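Local coordinates for protein phosphoheptose isomerase (Neisseria gonorrhoeae, PDB 5I01) that converts sedoheptulose 7-phosphate into D-glycero-D-manno-heptose 7-phosphate as a zinc-dependent homotetramer, catalysing the first step of the heptose pathway that serves lipooligosaccharide synthesis, at residues 14-19 with 173-178; 30-35 with 181-186; 50-55 with 102-107. The protein carries 1 engineered substitution. One frame throughout, in Å; residues are numbered along the deposited sequence.

Interaction 1: residues 14-19 with 173-178; sequences FAESIR and TARIQE. With ZN (zinc ion), chain H.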
loop_
_atom_site.group_PDB
_atom_site.type_symbol
_atom_site.label_atom_id
_atom_site.label_comp_id
_atom_site.label_asym_id
_atom_site.label_seq_id
_atom_site.Cartn_x
_atom_site.Cartn_y
_atom_site.Cartn_z
ATOM N N PHE A 14 -13.472 -24.293 -12.306
ATOM C CA PHE A 14 -14.878 -24.052 -11.929
ATOM C C PHE A 14 -15.497 -25.227 -11.154
ATOM O O PHE A 14 -16.072 -25.033 -10.072
ATOM C CB PHE A 14 -15.744 -23.772 -13.170
ATOM C CG PHE A 14 -15.700 -22.347 -13.642
ATOM C CD1 PHE A 14 -16.506 -21.377 -13.046
ATOM C CD2 PHE A 14 -14.878 -21.969 -14.698
ATOM C CE1 PHE A 14 -16.477 -20.059 -13.487
ATOM C CE2 PHE A 14 -14.842 -20.653 -15.141
ATOM C CZ PHE A 14 -15.647 -19.697 -14.537
ATOM N N ALA A 15 -15.383 -26.432 -11.711
ATOM C CA ALA A 15 -15.968 -27.626 -11.082
ATOM C C ALA A 15 -15.356 -27.867 -9.711
ATOM O O ALA A 15 -16.082 -28.085 -8.735
ATOM C CB ALA A 15 -15.814 -28.859 -11.967
ATOM N N GLU A 16 -14.031 -27.782 -9.632
ATOM C CA GLU A 16 -13.338 -27.911 -8.355
ATOM C C GLU A 16 -13.787 -26.842 -7.352
ATOM O O GLU A 16 -14.008 -27.158 -6.179
ATOM C CB GLU A 16 -11.814 -27.889 -8.533
ATOM C CG GLU A 16 -11.059 -28.442 -7.324
ATOM C CD GLU A 16 -9.552 -28.246 -7.387
ATOM O OE1 GLU A 16 -9.105 -27.206 -7.909
ATOM O OE2 GLU A 16 -8.810 -29.124 -6.884
ATOM N N SER A 17 -13.942 -25.597 -7.813
ATOM C CA SER A 17 -14.381 -24.486 -6.948
ATOM C C SER A 17 -15.819 -24.661 -6.460
ATOM O O SER A 17 -16.122 -24.376 -5.309
ATOM C CB SER A 17 -14.242 -23.135 -7.661
ATOM O OG SER A 17 -14.440 -22.053 -6.748
ATOM N N ILE A 18 -16.696 -25.129 -7.341
ATOM C CA ILE A 18 -18.054 -25.515 -6.941
ATOM C C ILE A 18 -18.016 -26.633 -5.882
ATOM O O ILE A 18 -18.600 -26.466 -4.809
ATOM C CB ILE A 18 -18.927 -25.903 -8.162
ATOM C CG1 ILE A 18 -19.251 -24.647 -8.989
ATOM C CG2 ILE A 18 -20.223 -26.585 -7.729
ATOM C CD1 ILE A 18 -19.560 -24.929 -10.446
ATOM N N ARG A 19 -17.315 -27.742 -6.167
ATOM C CA ARG A 19 -17.188 -28.861 -5.201
ATOM C C ARG A 19 -16.716 -28.389 -3.833
ATOM O O ARG A 19 -17.273 -28.791 -2.814
ATOM C CB ARG A 19 -16.210 -29.941 -5.689
ATOM C CG ARG A 19 -16.709 -30.799 -6.842
ATOM C CD ARG A 19 -16.014 -32.146 -6.881
ATOM N NE ARG A 19 -14.552 -32.054 -6.903
ATOM C CZ ARG A 19 -13.804 -31.734 -7.961
ATOM N NH1 ARG A 19 -14.348 -31.430 -9.145
ATOM N NH2 ARG A 19 -12.483 -31.718 -7.831
ATOM N N THR A 173 -4.491 -24.246 -2.210
ATOM C CA THR A 173 -4.430 -22.825 -1.848
ATOM C C THR A 173 -5.442 -21.922 -2.565
ATOM O O THR A 173 -6.149 -21.151 -1.926
ATOM C CB THR A 173 -3.013 -22.307 -2.147
ATOM O OG1 THR A 173 -2.063 -23.216 -1.574
ATOM C CG2 THR A 173 -2.789 -20.899 -1.570
ATOM N N ALA A 174 -5.492 -22.026 -3.892
ATOM C CA ALA A 174 -6.430 -21.261 -4.699
ATOM C C ALA A 174 -7.889 -21.474 -4.265
ATOM O O ALA A 174 -8.636 -20.517 -4.128
ATOM C CB ALA A 174 -6.248 -21.589 -6.176
ATOM N N ARG A 175 -8.283 -22.716 -4.010
ATOM C CA ARG A 175 -9.653 -23.000 -3.549
ATOM C C ARG A 175 -9.909 -22.461 -2.136
ATOM O O ARG A 175 -11.017 -22.035 -1.820
ATOM C CB ARG A 175 -9.927 -24.503 -3.575
ATOM C CG ARG A 175 -9.761 -25.148 -4.946
ATOM C CD ARG A 175 -10.827 -24.704 -5.917
ATOM N NE ARG A 175 -10.479 -23.498 -6.651
ATOM C CZ ARG A 175 -9.644 -23.434 -7.692
ATOM N NH1 ARG A 175 -9.425 -22.261 -8.284
ATOM N NH2 ARG A 175 -9.024 -24.514 -8.156
ATOM N N ILE A 176 -8.883 -22.475 -1.292
ATOM C CA ILE A 176 -8.998 -21.970 0.076
ATOM C C ILE A 176 -9.212 -20.448 0.080
ATOM O O ILE A 176 -10.113 -19.969 0.763
ATOM C CB ILE A 176 -7.773 -22.361 0.932
ATOM C CG1 ILE A 176 -7.697 -23.885 1.084
ATOM C CG2 ILE A 176 -7.850 -21.725 2.314
ATOM C CD1 ILE A 176 -6.295 -24.401 1.291
ATOM N N GLN A 177 -8.400 -19.707 -0.675
ATOM C CA GLN A 177 -8.582 -18.250 -0.824
ATOM C C GLN A 177 -9.998 -17.899 -1.282
ATOM O O GLN A 177 -10.617 -17.005 -0.728
ATOM C CB GLN A 177 -7.558 -17.644 -1.801
ATOM C CG GLN A 177 -6.185 -17.406 -1.186
ATOM C CD GLN A 177 -5.043 -17.261 -2.209
ATOM O OE1 GLN A 177 -5.252 -17.225 -3.433
ATOM N NE2 GLN A 177 -3.814 -17.183 -1.693
ATOM N N GLU A 178 -10.504 -18.624 -2.277
ATOM C CA GLU A 178 -11.833 -18.368 -2.848
ATOM C C GLU A 178 -12.966 -18.582 -1.846
ATOM O O GLU A 178 -13.945 -17.837 -1.862
ATOM C CB GLU A 178 -12.059 -19.237 -4.075
ATOM C CG GLU A 178 -11.165 -18.857 -5.245
ATOM C CD GLU A 178 -10.990 -19.972 -6.265
ATOM O OE1 GLU A 178 -11.763 -20.965 -6.229
ATOM O OE2 GLU A 178 -10.061 -19.856 -7.113
HETATM ZN ZN ZN H . -4.347 -16.692 -5.141
#

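Interaction 2: residues 30-35 with 181-186; sequences EPTVQA and ILLIHA. With ZN (zinc ion), chain E.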
loop_
_atom_site.group_PDB
_atom_site.type_symbol
_atom_site.label_atom_id
_atom_site.label_comp_id
_atom_site.label_asym_id
_atom_site.label_seq_id
_atom_site.Cartn_x
_atom_site.Cartn_y
_atom_site.Cartn_z
ATOM N N GLU A 30 -22.316 -22.749 10.978
ATOM C CA GLU A 30 -22.351 -22.417 12.429
ATOM C C GLU A 30 -21.126 -21.590 12.893
ATOM O O GLU A 30 -21.306 -20.580 13.581
ATOM C CB GLU A 30 -22.532 -23.669 13.338
ATOM C CG GLU A 30 -23.816 -24.479 13.134
ATOM C CD GLU A 30 -25.090 -23.805 13.654
ATOM O OE1 GLU A 30 -25.020 -22.691 14.230
ATOM O OE2 GLU A 30 -26.183 -24.402 13.479
ATOM N N PRO A 31 -19.890 -22.002 12.515
ATOM C CA PRO A 31 -18.705 -21.204 12.877
ATOM C C PRO A 31 -18.710 -19.776 12.316
ATOM O O PRO A 31 -18.406 -18.844 13.057
ATOM C CB PRO A 31 -17.544 -22.014 12.285
ATOM C CG PRO A 31 -18.054 -23.401 12.188
ATOM C CD PRO A 31 -19.496 -23.244 11.820
ATOM N N THR A 32 -19.050 -19.615 11.033
ATOM C CA THR A 32 -19.192 -18.279 10.415
ATOM C C THR A 32 -20.150 -17.376 11.216
ATOM O O THR A 32 -19.859 -16.190 11.410
ATOM C CB THR A 32 -19.628 -18.345 8.917
ATOM O OG1 THR A 32 -18.695 -19.131 8.184
ATOM C CG2 THR A 32 -19.664 -16.971 8.273
ATOM N N VAL A 33 -21.260 -17.936 11.697
ATOM C CA VAL A 33 -22.181 -17.179 12.554
ATOM C C VAL A 33 -21.476 -16.792 13.868
ATOM O O VAL A 33 -21.551 -15.639 14.286
ATOM C CB VAL A 33 -23.509 -17.935 12.816
ATOM C CG1 VAL A 33 -24.383 -17.186 13.815
ATOM C CG2 VAL A 33 -24.286 -18.123 11.515
ATOM N N GLN A 34 -20.776 -17.735 14.495
ATOM C CA GLN A 34 -20.028 -17.455 15.734
ATOM C C GLN A 34 -18.995 -16.337 15.542
ATOM O O GLN A 34 -18.825 -15.501 16.431
ATOM C CB GLN A 34 -19.290 -18.699 16.258
ATOM C CG GLN A 34 -20.139 -19.857 16.755
ATOM C CD GLN A 34 -19.268 -21.061 17.115
ATOM O OE1 GLN A 34 -18.333 -20.940 17.917
ATOM N NE2 GLN A 34 -19.555 -22.224 16.509
ATOM N N ALA A 35 -18.300 -16.348 14.399
ATOM C CA ALA A 35 -17.291 -15.333 14.068
ATOM C C ALA A 35 -17.894 -13.940 13.890
ATOM O O ALA A 35 -17.333 -12.942 14.363
ATOM C CB ALA A 35 -16.533 -15.728 12.814
ATOM N N ILE A 181 -12.870 -15.550 0.864
ATOM C CA ILE A 181 -13.525 -14.296 0.486
ATOM C C ILE A 181 -15.049 -14.417 0.567
ATOM O O ILE A 181 -15.714 -13.461 0.944
ATOM C CB ILE A 181 -13.035 -13.741 -0.886
ATOM C CG1 ILE A 181 -13.412 -12.270 -1.030
ATOM C CG2 ILE A 181 -13.573 -14.526 -2.072
ATOM C CD1 ILE A 181 -12.688 -11.377 -0.034
ATOM N N LEU A 182 -15.587 -15.591 0.224
ATOM C CA LEU A 182 -16.991 -15.892 0.463
ATOM C C LEU A 182 -17.312 -15.739 1.955
ATOM O O LEU A 182 -18.271 -15.052 2.309
ATOM C CB LEU A 182 -17.351 -17.308 -0.032
ATOM C CG LEU A 182 -18.713 -17.892 0.388
ATOM C CD1 LEU A 182 -19.852 -16.973 -0.029
ATOM C CD2 LEU A 182 -18.920 -19.282 -0.184
ATOM N N LEU A 183 -16.510 -16.383 2.808
ATOM C CA LEU A 183 -16.689 -16.312 4.264
ATOM C C LEU A 183 -16.702 -14.869 4.780
ATOM O O LEU A 183 -17.574 -14.495 5.556
ATOM C CB LEU A 183 -15.613 -17.127 5.004
ATOM C CG LEU A 183 -15.713 -18.652 4.924
ATOM C CD1 LEU A 183 -14.511 -19.306 5.582
ATOM C CD2 LEU A 183 -16.984 -19.153 5.581
ATOM N N ILE A 184 -15.745 -14.067 4.323
ATOM C CA ILE A 184 -15.683 -12.641 4.658
ATOM C C ILE A 184 -16.963 -11.909 4.276
ATOM O O ILE A 184 -17.495 -11.146 5.075
ATOM C CB ILE A 184 -14.447 -11.973 4.007
ATOM C CG1 ILE A 184 -13.201 -12.361 4.815
ATOM C CG2 ILE A 184 -14.598 -10.453 3.912
ATOM C CD1 ILE A 184 -11.882 -12.053 4.146
ATOM N N HIS A 185 -17.434 -12.138 3.053
ATOM C CA HIS A 185 -18.657 -11.508 2.550
ATOM C C HIS A 185 -19.878 -11.868 3.373
ATOM O O HIS A 185 -20.695 -11.006 3.667
ATOM C CB HIS A 185 -18.888 -11.852 1.073
ATOM C CG HIS A 185 -18.031 -11.060 0.140
ATOM N ND1 HIS A 185 -17.669 -11.510 -1.110
ATOM C CD2 HIS A 185 -17.454 -9.842 0.284
ATOM C CE1 HIS A 185 -16.919 -10.595 -1.702
ATOM N NE2 HIS A 185 -16.773 -9.573 -0.876
ATOM N N ALA A 186 -19.988 -13.144 3.732
ATOM C CA ALA A 186 -21.075 -13.633 4.574
ATOM C C ALA A 186 -21.038 -13.023 5.985
ATOM O O ALA A 186 -22.091 -12.743 6.553
ATOM C CB ALA A 186 -21.033 -15.153 4.649
HETATM ZN ZN ZN E . -16.219 -7.518 -1.487
#

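Interaction 3: residues 50-55 with 102-107; sequences LACGNG and HVFSKQ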
loop_
_atom_site.group_PDB
_atom_site.type_symbol
_atom_site.label_atom_id
_atom_site.label_comp_id
_atom_site.label_asym_id
_atom_site.label_seq_id
_atom_site.Cartn_x
_atom_site.Cartn_y
_atom_site.Cartn_z
ATOM N N LEU A 50 -8.611 -6.016 13.851
ATOM C CA LEU A 50 -7.372 -6.027 13.081
ATOM C C LEU A 50 -7.357 -7.268 12.194
ATOM O O LEU A 50 -7.736 -8.345 12.651
ATOM C CB LEU A 50 -6.171 -6.042 14.019
ATOM C CG LEU A 50 -6.188 -5.005 15.143
ATOM C CD1 LEU A 50 -4.886 -5.098 15.933
ATOM C CD2 LEU A 50 -6.386 -3.599 14.594
ATOM N N ALA A 51 -6.931 -7.117 10.937
ATOM C CA ALA A 51 -6.823 -8.242 10.000
ATOM C C ALA A 51 -5.398 -8.363 9.493
ATOM O O ALA A 51 -4.733 -7.349 9.281
ATOM C CB ALA A 51 -7.777 -8.061 8.839
ATOM N N CYS A 52 -4.925 -9.595 9.315
ATOM C CA CYS A 52 -3.622 -9.828 8.698
ATOM C C CYS A 52 -3.533 -11.166 7.945
ATOM O O CYS A 52 -4.321 -12.089 8.186
ATOM C CB CYS A 52 -2.519 -9.749 9.748
ATOM S SG CYS A 52 -2.441 -11.178 10.843
ATOM N N GLY A 53 -2.545 -11.251 7.055
ATOM C CA GLY A 53 -2.332 -12.424 6.217
ATOM C C GLY A 53 -1.263 -12.156 5.175
ATOM O O GLY A 53 -0.850 -11.002 5.021
ATOM N N ASN A 54 -0.813 -13.210 4.481
ATOM C CA ASN A 54 0.225 -13.107 3.427
ATOM C C ASN A 54 -0.298 -13.395 2.019
ATOM O O ASN A 54 -1.207 -14.206 1.845
ATOM C CB ASN A 54 1.384 -14.084 3.709
ATOM C CG ASN A 54 2.125 -13.760 4.995
ATOM O OD1 ASN A 54 2.642 -12.657 5.162
ATOM N ND2 ASN A 54 2.179 -14.719 5.905
ATOM N N GLY A 55 0.301 -12.757 1.012
ATOM C CA GLY A 55 -0.006 -13.051 -0.396
ATOM C C GLY A 55 -1.430 -12.703 -0.774
ATOM O O GLY A 55 -1.875 -11.568 -0.587
ATOM N N HIS A 102 7.789 -10.883 12.747
ATOM C CA HIS A 102 7.224 -9.910 13.672
ATOM C C HIS A 102 6.471 -8.760 12.973
ATOM O O HIS A 102 6.070 -7.802 13.634
ATOM C CB HIS A 102 8.342 -9.330 14.550
ATOM C CG HIS A 102 9.225 -10.370 15.172
ATOM N ND1 HIS A 102 8.859 -11.089 16.291
ATOM C CD2 HIS A 102 10.453 -10.823 14.822
ATOM C CE1 HIS A 102 9.823 -11.934 16.605
ATOM N NE2 HIS A 102 10.802 -11.794 15.729
ATOM N N VAL A 103 6.268 -8.843 11.653
ATOM C CA VAL A 103 5.618 -7.742 10.926
ATOM C C VAL A 103 4.172 -7.478 11.325
ATOM O O VAL A 103 3.726 -6.342 11.247
ATOM C CB VAL A 103 5.725 -7.846 9.380
ATOM C CG1 VAL A 103 7.184 -7.750 8.938
ATOM C CG2 VAL A 103 5.021 -9.086 8.830
ATOM N N PHE A 104 3.448 -8.513 11.743
ATOM C CA PHE A 104 2.057 -8.362 12.219
ATOM C C PHE A 104 1.972 -8.257 13.749
ATOM O O PHE A 104 1.232 -7.420 14.281
ATOM C CB PHE A 104 1.180 -9.522 11.723
ATOM C CG PHE A 104 1.162 -9.688 10.215
ATOM C CD1 PHE A 104 1.121 -8.582 9.361
ATOM C CD2 PHE A 104 1.157 -10.955 9.647
ATOM C CE1 PHE A 104 1.101 -8.749 7.989
ATOM C CE2 PHE A 104 1.133 -11.126 8.271
ATOM C CZ PHE A 104 1.101 -10.026 7.443
ATOM N N SER A 105 2.734 -9.088 14.449
ATOM C CA SER A 105 2.763 -9.058 15.914
ATOM C C SER A 105 3.168 -7.703 16.525
ATOM O O SER A 105 2.709 -7.375 17.604
ATOM C CB SER A 105 3.676 -10.165 16.459
ATOM O OG SER A 105 5.038 -9.791 16.360
ATOM N N LYS A 106 4.015 -6.920 15.854
ATOM C CA LYS A 106 4.394 -5.589 16.362
ATOM C C LYS A 106 3.285 -4.547 16.196
ATOM O O LYS A 106 3.090 -3.690 17.061
ATOM C CB LYS A 106 5.691 -5.096 15.713
ATOM C CG LYS A 106 6.935 -5.827 16.209
ATOM C CD LYS A 106 8.216 -5.076 15.901
ATOM C CE LYS A 106 8.449 -3.896 16.846
ATOM N NZ LYS A 106 8.749 -4.314 18.245
ATOM N N GLN A 107 2.563 -4.617 15.084
ATOM C CA GLN A 107 1.409 -3.741 14.871
ATOM C C GLN A 107 0.241 -4.062 15.818
ATOM O O GLN A 107 -0.516 -3.164 16.199
ATOM C CB GLN A 107 0.954 -3.797 13.417
ATOM C CG GLN A 107 1.979 -3.245 12.443
ATOM C CD GLN A 107 1.487 -3.310 11.016
ATOM O OE1 GLN A 107 0.642 -2.506 10.594
ATOM N NE2 GLN A 107 1.994 -4.282 10.263
#

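Interaction 1: residues 14-19 with 173-178
Glu16 swings CG opposite its backbone N (chi1 -162°) and runs on extended, while Arg175 bends at chi2 and again at chi3 (89°); the two side chains meet at about a right angle. Glu16 OE1 takes NH2 of Arg175 at 2.7 Å in a somewhat bent salt bridge, the oxygen lying near the guanidinium plane. The other edge of that group belongs to Glu178, one helical turn on: Arg175 NE bonds Glu178 OE1 at 2.9 Å and NH1 bonds OE2 at 2.7 Å, a side-on, two-nitrogen grip. Ser17 OG adds a 2.9 Å hydrogen bond to Glu178 OE1, approaching from the face of the carboxylate opposite to NE. Serine suits the place because it is a short donor, and its CA packs on Arg175 CD. The local axes of segments 14-19 and 173-178 cross at -54° and come within 10.0 Å. The next residue before Glu178, Gln177, binds zinc through OE1 at 2.0 Å, completing a site built by His63, Glu67 and His185 of the second subunit. Since Glu178 OE2 also bonds His185 of that subunit, the largely buried salt-bridge network fixes a second-shell carboxylate, and its arginine probably tempers the carboxylate's negative charge.

Interaction 2: residues 30-35 with 181-186
Thr32 OG1 is held by a hydrogen bond with the backbone O of Leu28, the residue just ahead of helix 29-44, while the methyl CD2 of Leu183 presses against it from across the contact. The CD2 to OG1 distance of 3.1 Å is short for carbon against oxygen, which suggests tight packing, though one such distance should not be pressed. With OG1 set opposite the carbonyl carbon (chi1 -57°), the hydroxyl reaches back to Leu28 at the junction before the helix, and the methyl CG2 is turned elsewhere, coming to 4.3 Å from CB of Ala186. Threonine fits because it can bury a hydroxyl that the backbone just before the helix satisfies and still offer a methyl to the neighbour. In Leu183 the CD1 branch continues the chain extended (chi2 174°), while CD2 branches off it toward Thr32 OG1. Ala186, one turn on, offers only a CB to the threonine methyl; the nearest CA atoms, those of Thr32 and Leu183, are 6.9 Å apart. This is helix-on-helix packing in the alpha/beta SIS fold: helix 29-44 lies against helix 173-193, and both also touch the central parallel sheet, Thr32 meeting Leu166 of strand 164-168 and Ile184 meeting Leu147 of strand 143-149. Helix 173-193 carries the metal ligand on a different side from this contact. His185 NE2 binds zinc at 2.2 Å, together with His63 and Glu67 of the same chain and Gln177 of the second subunit, and ND1 is hydrogen-bonded to Glu178 of that subunit, so both ring nitrogens are engaged and the rotation of the imidazole is fixed. Phe14 of the second subunit packs on Leu183.

Interaction 3: residues 50-55 with 102-107
Both faces of the Phe104 ring are occupied: CB of Cys52 stands over the centre of one, and CG2 of Val103, the preceding residue, lies 3.9 Å above the plane on the other. The Cys52 methylene makes a CH-pi contact, 3.8 Å from the ring centroid and only 13° off the normal. SG of the same cysteine is 4.3 Å from the centroid and approaches obliquely, a sulfur-aromatic contact; its placement between the backbone N and the carbonyl carbon (chi1 74°) lays it toward CD2 of the ring. The far end of the ring meets polar atoms at a slant, with Gly53 O 3.3 Å from Phe104 CZ and Asn54 OD1 3.8 Å from Phe104 CE2. A broad apolar ring suits this place because it can reach from Cys52 of the strand to Gly53 and Asn54 beyond it, while cysteine is slim enough to set its CB close over the face. The Asn54 amide is held chiefly elsewhere, its ND2 bonded to Asn129. Gln107 NE2 donates to Val103 O in a nearly straight 2.9 Å bond (169°); a second bond, with Leu84 O, joins helix 105-111 to the chain just after strand 81-83. Asn54 and Gly55 belong to the predicted substrate-binding loop, and Gly55, at positive phi, is the N-cap of helix 56-69. The contact thus sits where strand 49-52, between strands 81-83 and 117-122 of the parallel sheet, passes into that loop, with Ala133 and Asn129 of helix 128-139 also touching Phe104 and helix 88-97 packing on Val103.

Interactions 1 and 2 share helix 173-193, their segments adjoining with centres about 17 Å apart, and residues of this one helix serve two zinc sites: Gln177, beside interaction 1, that of the second subunit, and His185, beside interaction 2, that of its own chain. Helices 6-27 and 29-44, consecutive in the chain, pack on different parts of the helix, about two turns apart. Interaction 3 lies across the chain's centre, with its centre about 25 Å from that of interaction 1 and 20 Å from that of interaction 2. It includes Asn54 and Gly55 of the predicted substrate site, the Asn54 side chain being about 11 Å from a zinc ion.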